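Trans-4-hydroxy-L-proline dehydratase (Clostridioides difficile 70-100-2010, PDB 6VXC) catalyses the radical-based dehydration of trans-4-hydroxy-L-proline to (S)-1-pyrroline-5-carboxylate, a step in the anaerobic breakdown of hydroxyproline. Local coordinates at residues A439-E444 / G461-V466. Sequence-based numbering, arbitrary orientation.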
ATOM      1  N   ALA A 439     -13.295  -3.535 -15.106  1.00 10.62           N
ATOM      2  CA  ALA A 439     -12.409  -2.452 -15.499  1.00 12.63           C
ATOM      3  C   ALA A 439     -11.784  -2.643 -16.886  1.00 13.34           C
ATOM      4  O   ALA A 439     -11.023  -1.777 -17.325  1.00 15.02           O
ATOM      5  CB  ALA A 439     -11.300  -2.291 -14.445  1.00  8.82           C
ATOM      6  N   GLY A 440     -12.069  -3.747 -17.579  1.00 16.08           N
ATOM      7  CA  GLY A 440     -11.598  -3.962 -18.935  1.00 11.46           C
ATOM      8  C   GLY A 440     -10.499  -4.999 -19.112  1.00 12.70           C
ATOM      9  O   GLY A 440     -10.024  -5.172 -20.234  1.00 14.95           O
ATOM     10  N   LYS A 441     -10.053  -5.670 -18.056  1.00 11.54           N
ATOM     11  CA  LYS A 441      -9.071  -6.737 -18.210  1.00 10.01           C
ATOM     12  C   LYS A 441      -9.711  -7.960 -18.864  1.00 12.11           C
ATOM     13  O   LYS A 441     -10.855  -8.316 -18.561  1.00 13.27           O
ATOM     14  CB  LYS A 441      -8.490  -7.129 -16.847  1.00 11.92           C
ATOM     15  CG  LYS A 441      -7.438  -6.227 -16.265  1.00  8.43           C
ATOM     16  CD  LYS A 441      -8.008  -4.908 -15.761  1.00  9.83           C
ATOM     17  CE  LYS A 441      -6.917  -4.073 -15.076  1.00  9.48           C
ATOM     18  NZ  LYS A 441      -7.429  -2.758 -14.606  1.00 14.83           N
ATOM     19  N   THR A 442      -8.963  -8.617 -19.750  1.00 11.41           N
ATOM     20  CA  THR A 442      -9.415  -9.902 -20.274  1.00 13.07           C
ATOM     21  C   THR A 442      -9.393 -10.967 -19.164  1.00 12.70           C
ATOM     22  O   THR A 442      -8.678 -10.841 -18.166  1.00 13.47           O
ATOM     23  CB  THR A 442      -8.536 -10.334 -21.457  1.00 12.00           C
ATOM     24  OG1 THR A 442      -7.202 -10.581 -20.996  1.00 11.78           O
ATOM     25  CG2 THR A 442      -8.505  -9.250 -22.541  1.00 11.55           C
ATOM     26  N   ILE A 443     -10.192 -12.027 -19.342  1.00 12.76           N
ATOM     27  CA  ILE A 443     -10.190 -13.091 -18.330  1.00 13.92           C
ATOM     28  C   ILE A 443      -8.802 -13.710 -18.229  1.00 11.60           C
ATOM     29  O   ILE A 443      -8.333 -14.048 -17.134  1.00 13.68           O
ATOM     30  CB  ILE A 443     -11.270 -14.155 -18.618  1.00 13.77           C
ATOM     31  CG1 ILE A 443     -11.270 -15.241 -17.537  1.00 13.94           C
ATOM     32  CG2 ILE A 443     -11.054 -14.831 -19.939  1.00 13.82           C
ATOM     33  CD1 ILE A 443     -11.654 -14.757 -16.155  1.00 14.29           C
ATOM     34  N   GLU A 444      -8.101 -13.827 -19.359  1.00 11.65           N
ATOM     35  CA  GLU A 444      -6.752 -14.376 -19.313  1.00 15.17           C
ATOM     36  C   GLU A 444      -5.844 -13.537 -18.423  1.00 15.74           C
ATOM     37  O   GLU A 444      -5.074 -14.077 -17.622  1.00 15.45           O
ATOM     38  CB  GLU A 444      -6.136 -14.465 -20.707  1.00 15.23           C
ATOM     39  CG  GLU A 444      -4.679 -14.938 -20.621  1.00 23.61           C
ATOM     40  CD  GLU A 444      -4.067 -15.358 -21.939  1.00 40.16           C
ATOM     41  OE1 GLU A 444      -4.587 -14.948 -22.997  1.00 44.09           O
ATOM     42  OE2 GLU A 444      -3.065 -16.123 -21.909  1.00 51.76           O
ATOM     43  N   GLY A 461       1.975  -7.122 -13.002  1.00 14.70           N
ATOM     44  CA  GLY A 461       2.911  -7.102 -14.111  1.00 16.05           C
ATOM     45  C   GLY A 461       2.377  -6.545 -15.417  1.00 14.48           C
ATOM     46  O   GLY A 461       3.106  -6.550 -16.407  1.00 14.52           O
ATOM     47  N   LYS A 462       1.128  -6.080 -15.465  1.00 12.40           N
ATOM     48  CA  LYS A 462       0.569  -5.579 -16.716  1.00 13.00           C
ATOM     49  C   LYS A 462      -0.185  -4.258 -16.543  1.00 13.86           C
ATOM     50  O   LYS A 462      -0.846  -3.810 -17.488  1.00 11.59           O
ATOM     51  CB  LYS A 462      -0.374  -6.606 -17.333  1.00 11.71           C
ATOM     52  CG  LYS A 462       0.227  -7.959 -17.672  1.00 12.79           C
ATOM     53  CD  LYS A 462      -0.877  -8.929 -18.072  1.00 14.07           C
ATOM     54  CE  LYS A 462      -0.344 -10.147 -18.834  1.00 16.64           C
ATOM     55  NZ  LYS A 462       0.863 -10.700 -18.203  1.00 19.33           N
ATOM     56  N   GLU A 463      -0.116  -3.628 -15.373  1.00 12.99           N
ATOM     57  CA  GLU A 463      -0.976  -2.495 -15.077  1.00 12.43           C
ATOM     58  C   GLU A 463      -0.213  -1.467 -14.266  1.00 12.75           C
ATOM     59  O   GLU A 463       0.562  -1.813 -13.373  1.00 14.54           O
ATOM     60  CB  GLU A 463      -2.249  -2.942 -14.308  1.00 11.18           C
ATOM     61  CG  GLU A 463      -3.197  -1.802 -13.982  1.00 12.16           C
ATOM     62  CD  GLU A 463      -4.517  -2.257 -13.368  1.00 13.35           C
ATOM     63  OE1 GLU A 463      -4.623  -3.438 -12.955  1.00 13.33           O
ATOM     64  OE2 GLU A 463      -5.454  -1.428 -13.301  1.00 15.36           O
ATOM     65  N   ALA A 464      -0.433  -0.204 -14.591  1.00 13.33           N
ATOM     66  CA  ALA A 464      -0.164   0.893 -13.677  1.00 12.91           C
ATOM     67  C   ALA A 464      -1.495   1.268 -13.041  1.00 12.00           C
ATOM     68  O   ALA A 464      -2.402   1.760 -13.721  1.00 14.26           O
ATOM     69  CB  ALA A 464       0.466   2.076 -14.406  1.00 15.53           C
ATOM     70  N   TYR A 465      -1.628   1.012 -11.748  1.00 11.40           N
ATOM     71  CA  TYR A 465      -2.852   1.339 -11.014  1.00 11.18           C
ATOM     72  C   TYR A 465      -2.415   2.189  -9.833  1.00 14.54           C
ATOM     73  O   TYR A 465      -1.947   1.672  -8.818  1.00 16.89           O
ATOM     74  CB  TYR A 465      -3.655   0.085 -10.603  1.00 12.83           C
ATOM     75  CG  TYR A 465      -2.946  -1.043  -9.850  1.00 14.15           C
ATOM     76  CD1 TYR A 465      -1.966  -1.812 -10.470  1.00 13.08           C
ATOM     77  CD2 TYR A 465      -3.340  -1.406  -8.556  1.00 13.78           C
ATOM     78  CE1 TYR A 465      -1.336  -2.871  -9.794  1.00 14.21           C
ATOM     79  CE2 TYR A 465      -2.732  -2.454  -7.885  1.00 13.31           C
ATOM     80  CZ  TYR A 465      -1.731  -3.186  -8.505  1.00 17.87           C
ATOM     81  OH  TYR A 465      -1.127  -4.228  -7.821  1.00 16.79           O
ATOM     82  N   VAL A 466      -2.546   3.515 -10.009  1.00 15.49           N
ATOM     83  CA  VAL A 466      -1.923   4.514  -9.149  1.00 12.86           C
ATOM     84  C   VAL A 466      -2.970   5.072  -8.184  1.00  9.84           C
ATOM     85  O   VAL A 466      -4.038   5.528  -8.602  1.00 10.54           O
ATOM     86  CB  VAL A 466      -1.283   5.637  -9.986  1.00 11.35           C
ATOM     87  CG1 VAL A 466      -0.704   6.723  -9.084  1.00  8.78           C
ATOM     88  CG2 VAL A 466      -0.199   5.078 -10.930  1.00 12.95           C
TER
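K441 and E463 show how one buried salt bridge can span two backbones that stay well apart: their CA atoms are 9.7 Å from each other, yet K441 NZ lies 2.7 Å from E463 OE2. The lysine follows the Schellman turn at G440 that ends helix 429-438, and T442, next in the chain, N-caps helix 443-446. The K441 side chain bends at chi2 (73°) and then runs straight to the ammonium group. E463, the first residue of strand 463-472, sends CG anti to its backbone N (chi1 -179°) and reaches out extended; the lysine chain crosses it at about a right angle. The ammonium comes from above the carboxylate, 54° out of its plane, and the lysine methylene follows it over the group, with K441 CE 3.2 Å from E463 OE1. Further bonds hold the carboxylate: C459 N donates to OE1, and T567 OG1, on the neighbouring parallel strand 565-573, bonds to OE2. The E463 side chain is about 9 Å from that of E456, the probable proton acceptor, as in related glycyl radical enzymes. With both partners buried, such pairing is consistent with a charged lysine and an ionised glutamate that neutralise each other while tying the inter-helix turn to the strand.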